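Local coordinates for TCP pilus virulence regulatory protein (Vibrio cholerae, PDB 4MLO), which activates transcription of virulence genes as an AraC-family regulator, and binds a fatty acid in a pocket that probably tunes its DNA binding, at residues I226-I236 and M259-L270. Sequence-based numbering, arbitrary orientation.
With PAM (palmitoleic acid), chain E.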
loop_
_atom_site.group_PDB
_atom_site.type_symbol
_atom_site.label_atom_id
_atom_site.label_comp_id
_atom_site.label_asym_id
_atom_site.label_seq_id
_atom_site.Cartn_x
_atom_site.Cartn_y
_atom_site.Cartn_z
ATOM N N ILE A 226 -7.558 -7.917 5.014
ATOM C CA ILE A 226 -7.412 -6.637 5.701
ATOM C C ILE A 226 -8.521 -5.703 5.255
ATOM O O ILE A 226 -9.199 -5.082 6.069
ATOM C CB ILE A 226 -6.005 -6.064 5.453
ATOM C CG1 ILE A 226 -5.003 -6.853 6.279
ATOM C CG2 ILE A 226 -5.925 -4.620 5.856
ATOM C CD1 ILE A 226 -3.582 -6.635 5.846
ATOM N N SER A 227 -8.771 -5.648 3.938
ATOM C CA SER A 227 -9.887 -4.858 3.427
ATOM C C SER A 227 -11.209 -5.276 4.042
ATOM O O SER A 227 -12.021 -4.412 4.392
ATOM C CB SER A 227 -9.956 -4.976 1.908
ATOM O OG SER A 227 -8.855 -4.331 1.313
ATOM N N LEU A 228 -11.458 -6.588 4.190
ATOM C CA LEU A 228 -12.703 -7.034 4.812
ATOM C C LEU A 228 -12.786 -6.593 6.258
ATOM O O LEU A 228 -13.852 -6.160 6.731
ATOM C CB LEU A 228 -12.834 -8.546 4.752
ATOM C CG LEU A 228 -13.031 -9.229 3.430
ATOM C CD1 LEU A 228 -12.890 -10.687 3.679
ATOM C CD2 LEU A 228 -14.425 -8.919 2.900
ATOM N N MET A 229 -11.686 -6.709 6.993
ATOM C CA MET A 229 -11.723 -6.266 8.377
ATOM C C MET A 229 -11.951 -4.767 8.479
ATOM O O MET A 229 -12.609 -4.299 9.418
ATOM C CB MET A 229 -10.431 -6.685 9.084
ATOM C CG MET A 229 -10.403 -8.203 9.240
ATOM S SD MET A 229 -8.995 -8.828 10.191
ATOM C CE MET A 229 -7.793 -9.124 8.902
ATOM N N LYS A 230 -11.416 -3.994 7.542
ATOM C CA LYS A 230 -11.647 -2.554 7.579
ATOM C C LYS A 230 -13.094 -2.188 7.307
ATOM O O LYS A 230 -13.504 -1.076 7.666
ATOM C CB LYS A 230 -10.729 -1.849 6.577
ATOM C CG LYS A 230 -9.282 -1.766 7.007
ATOM C CD LYS A 230 -8.461 -1.047 5.941
ATOM C CE LYS A 230 -7.062 -0.861 6.407
ATOM N NZ LYS A 230 -6.364 0.110 5.513
ATOM N N THR A 231 -13.879 -3.067 6.691
ATOM C CA THR A 231 -15.300 -2.791 6.507
ATOM C C THR A 231 -16.144 -3.217 7.705
ATOM O O THR A 231 -17.365 -3.057 7.661
ATOM C CB THR A 231 -15.858 -3.481 5.255
ATOM O OG1 THR A 231 -15.943 -4.895 5.467
ATOM C CG2 THR A 231 -15.024 -3.179 4.008
ATOM N N GLY A 232 -15.530 -3.751 8.760
ATOM C CA GLY A 232 -16.238 -4.173 9.957
ATOM C C GLY A 232 -16.501 -5.665 10.093
ATOM O O GLY A 232 -17.125 -6.077 11.080
ATOM N N GLU A 233 -16.052 -6.496 9.150
ATOM C CA GLU A 233 -16.141 -7.931 9.370
ATOM C C GLU A 233 -15.233 -8.319 10.537
ATOM O O GLU A 233 -14.098 -7.835 10.646
ATOM C CB GLU A 233 -15.730 -8.714 8.110
ATOM C CG GLU A 233 -16.468 -8.381 6.843
ATOM C CD GLU A 233 -17.927 -8.847 6.841
ATOM O OE1 GLU A 233 -18.303 -9.693 7.687
ATOM O OE2 GLU A 233 -18.693 -8.364 5.973
ATOM N N PHE A 234 -15.735 -9.197 11.411
ATOM C CA PHE A 234 -14.993 -9.645 12.588
ATOM C C PHE A 234 -14.955 -11.156 12.787
ATOM O O PHE A 234 -14.179 -11.630 13.632
ATOM C CB PHE A 234 -15.594 -9.000 13.853
ATOM C CG PHE A 234 -17.027 -9.376 14.085
ATOM C CD1 PHE A 234 -18.066 -8.557 13.605
ATOM C CD2 PHE A 234 -17.354 -10.532 14.761
ATOM C CE1 PHE A 234 -19.371 -8.893 13.817
ATOM C CE2 PHE A 234 -18.688 -10.899 14.966
ATOM C CZ PHE A 234 -19.692 -10.075 14.502
ATOM N N LYS A 235 -15.724 -11.937 12.035
ATOM C CA LYS A 235 -15.776 -13.374 12.234
ATOM C C LYS A 235 -14.563 -13.987 11.540
ATOM O O LYS A 235 -14.491 -14.031 10.301
ATOM C CB LYS A 235 -17.085 -13.954 11.695
ATOM C CG LYS A 235 -18.324 -13.453 12.428
ATOM C CD LYS A 235 -19.623 -14.015 11.799
ATOM C CE LYS A 235 -20.869 -13.424 12.471
ATOM N NZ LYS A 235 -22.102 -13.677 11.683
ATOM N N ILE A 236 -13.579 -14.401 12.331
ATOM C CA ILE A 236 -12.293 -14.787 11.763
ATOM C C ILE A 236 -12.458 -15.913 10.765
ATOM O O ILE A 236 -11.775 -15.939 9.733
ATOM C CB ILE A 236 -11.303 -15.190 12.873
ATOM C CG1 ILE A 236 -10.942 -14.003 13.780
ATOM C CG2 ILE A 236 -10.048 -15.751 12.264
ATOM C CD1 ILE A 236 -10.219 -12.879 13.093
ATOM N N MET A 259 2.119 -9.822 8.852
ATOM C CA MET A 259 1.859 -8.681 9.707
ATOM C C MET A 259 2.562 -8.755 11.062
ATOM O O MET A 259 2.541 -7.768 11.806
ATOM C CB MET A 259 0.361 -8.558 9.924
ATOM C CG MET A 259 -0.446 -8.447 8.632
ATOM S SD MET A 259 -0.226 -6.844 7.832
ATOM C CE MET A 259 -1.167 -5.748 8.814
ATOM N N ASN A 260 3.165 -9.898 11.392
ATOM C CA ASN A 260 3.820 -10.157 12.680
ATOM C C ASN A 260 2.876 -10.030 13.878
ATOM O O ASN A 260 3.335 -9.813 15.012
ATOM C CB ASN A 260 5.013 -9.231 12.847
ATOM C CG ASN A 260 6.083 -9.804 13.730
ATOM O OD1 ASN A 260 6.554 -10.959 13.556
ATOM N ND2 ASN A 260 6.524 -8.977 14.678
ATOM N N VAL A 261 1.564 -10.155 13.663
ATOM C CA VAL A 261 0.552 -10.196 14.714
ATOM C C VAL A 261 -0.532 -11.159 14.264
ATOM O O VAL A 261 -0.634 -11.494 13.086
ATOM C CB VAL A 261 -0.067 -8.810 15.049
ATOM C CG1 VAL A 261 1.015 -7.834 15.434
ATOM C CG2 VAL A 261 -0.865 -8.257 13.870
ATOM N N ALA A 262 -1.304 -11.652 15.219
ATOM C CA ALA A 262 -2.424 -12.511 14.920
ATOM C C ALA A 262 -3.561 -11.690 14.310
ATOM O O ALA A 262 -3.675 -10.492 14.560
ATOM C CB ALA A 262 -2.913 -13.216 16.185
ATOM N N PRO A 263 -4.425 -12.321 13.497
ATOM C CA PRO A 263 -5.598 -11.598 12.978
ATOM C C PRO A 263 -6.410 -10.928 14.070
ATOM O O PRO A 263 -6.877 -9.802 13.868
ATOM C CB PRO A 263 -6.382 -12.703 12.242
ATOM C CG PRO A 263 -5.317 -13.670 11.806
ATOM C CD PRO A 263 -4.278 -13.666 12.915
ATOM N N SER A 264 -6.616 -11.612 15.198
ATOM C CA SER A 264 -7.403 -11.032 16.281
ATOM C C SER A 264 -6.756 -9.752 16.784
ATOM O O SER A 264 -7.455 -8.798 17.166
ATOM C CB SER A 264 -7.560 -12.068 17.401
ATOM O OG SER A 264 -6.286 -12.354 17.964
ATOM N N GLU A 265 -5.412 -9.703 16.792
ATOM C CA GLU A 265 -4.732 -8.520 17.295
ATOM C C GLU A 265 -4.874 -7.348 16.330
ATOM O O GLU A 265 -5.071 -6.215 16.764
ATOM C CB GLU A 265 -3.249 -8.814 17.572
ATOM C CG GLU A 265 -2.498 -7.545 17.926
ATOM C CD GLU A 265 -1.372 -7.748 18.915
ATOM O OE1 GLU A 265 -0.707 -8.812 18.873
ATOM O OE2 GLU A 265 -1.153 -6.820 19.731
ATOM N N TYR A 266 -4.819 -7.605 15.013
ATOM C CA TYR A 266 -5.044 -6.532 14.055
ATOM C C TYR A 266 -6.466 -5.989 14.184
ATOM O O TYR A 266 -6.694 -4.768 14.164
ATOM C CB TYR A 266 -4.744 -7.026 12.631
ATOM C CG TYR A 266 -5.046 -5.976 11.600
ATOM C CD1 TYR A 266 -6.140 -6.086 10.738
ATOM C CD2 TYR A 266 -4.270 -4.825 11.532
ATOM C CE1 TYR A 266 -6.411 -5.080 9.825
ATOM C CE2 TYR A 266 -4.533 -3.828 10.620
ATOM C CZ TYR A 266 -5.618 -3.951 9.782
ATOM O OH TYR A 266 -5.894 -2.946 8.895
ATOM N N LEU A 267 -7.450 -6.881 14.340
ATOM C CA LEU A 267 -8.815 -6.433 14.575
ATOM C C LEU A 267 -8.883 -5.469 15.752
ATOM O O LEU A 267 -9.537 -4.422 15.679
ATOM C CB LEU A 267 -9.706 -7.651 14.805
ATOM C CG LEU A 267 -11.163 -7.643 14.369
ATOM C CD1 LEU A 267 -11.391 -6.965 13.029
ATOM C CD2 LEU A 267 -11.617 -9.090 14.310
ATOM N N PHE A 268 -8.203 -5.793 16.837
ATOM C CA PHE A 268 -8.141 -4.883 17.964
ATOM C C PHE A 268 -7.511 -3.542 17.581
ATOM O O PHE A 268 -7.962 -2.477 18.022
ATOM C CB PHE A 268 -7.358 -5.547 19.072
ATOM C CG PHE A 268 -7.525 -4.875 20.334
ATOM C CD1 PHE A 268 -6.754 -3.762 20.624
ATOM C CD2 PHE A 268 -8.509 -5.285 21.213
ATOM C CE1 PHE A 268 -6.919 -3.076 21.790
ATOM C CE2 PHE A 268 -8.685 -4.599 22.399
ATOM C CZ PHE A 268 -7.878 -3.487 22.678
ATOM N N MET A 269 -6.460 -3.562 16.758
ATOM C CA MET A 269 -5.851 -2.294 16.361
ATOM C C MET A 269 -6.830 -1.431 15.585
ATOM O O MET A 269 -6.746 -0.200 15.623
ATOM C CB MET A 269 -4.598 -2.560 15.530
ATOM C CG MET A 269 -3.556 -3.309 16.317
ATOM S SD MET A 269 -2.123 -3.670 15.295
ATOM C CE MET A 269 -1.372 -2.036 15.268
ATOM N N LEU A 270 -7.779 -2.054 14.894
ATOM C CA LEU A 270 -8.760 -1.319 14.114
ATOM C C LEU A 270 -9.953 -0.867 14.935
ATOM O O LEU A 270 -10.483 0.214 14.682
ATOM C CB LEU A 270 -9.307 -2.183 12.974
ATOM C CG LEU A 270 -8.483 -2.372 11.721
ATOM C CD1 LEU A 270 -9.248 -3.356 10.830
ATOM C CD2 LEU A 270 -8.270 -1.063 10.996
HETATM C C1 PAM E . -3.405 -0.981 6.112
HETATM O O1 PAM E . -3.989 -0.070 6.760
HETATM O O2 PAM E . -3.612 -1.147 4.887
HETATM C C2 PAM E . -2.456 -1.918 6.806
HETATM C C3 PAM E . -1.051 -1.878 6.185
HETATM C C4 PAM E . -0.481 -0.465 6.294
HETATM C C5 PAM E . 0.944 -0.363 5.763
HETATM C C6 PAM E . 1.420 1.089 5.742
HETATM C C7 PAM E . 1.478 1.719 7.133
HETATM C C8 PAM E . 2.582 1.097 7.970
HETATM C C9 PAM E . 2.617 1.654 9.390
HETATM C C10 PAM E . 1.739 1.319 10.343
HETATM C C11 PAM E . 0.577 0.373 10.090
HETATM C C12 PAM E . 0.187 -0.445 11.322
HETATM C C13 PAM E . -0.717 -1.590 10.860
HETATM C C14 PAM E . -0.836 -2.749 11.828
HETATM C C15 PAM E . 0.515 -3.373 12.153
HETATM C C16 PAM E . 0.384 -4.814 12.580
#
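K230 and Y266 meet beside a bound fatty acid, so this packing inside the AraC-family helix-turn-helix region is also part of the palmitoleic acid pocket. The lysine chain is extended beyond CG and crosses the tyrosine obliquely at its hydroxyl, with K230 CE 3.4 Å from Y266 OH. Its NZ then donates a hydrogen bond to the fatty-acid carboxylate, 2.7 Å from K230 NZ to PAM O1. N10 also binds this ammonium, and Y12 binds the Y266 hydroxyl, which ties the contact to strand 7-14 of the cupin-like domain. Y12 OH and K31 NZ also hydrogen-bond the fatty acid.

The axes of the short helical segments 226-230 and 263-270 cross at -42°. M229 is the knob, set among P263, Y266, L267 and L270. Its sulfur lies in the plane of the Y266 ring, at the edge, a Met-aromatic contact with M229 SD 5.3 Å from the ring centroid. With chi1 of Y266 at 176°, CG stands opposite the backbone N, and the ring edge meets M229 while the hydroxyl meets K230. Near the same ring plane, PAM C14 touches another part of the edge. I226 CD1 meets M259 SD tip to tip, 3.9 Å apart. After the Schellman turn at G232, the chain returns to helix 263-270, where I236 CD1 packs 3.9 Å from P263 CB.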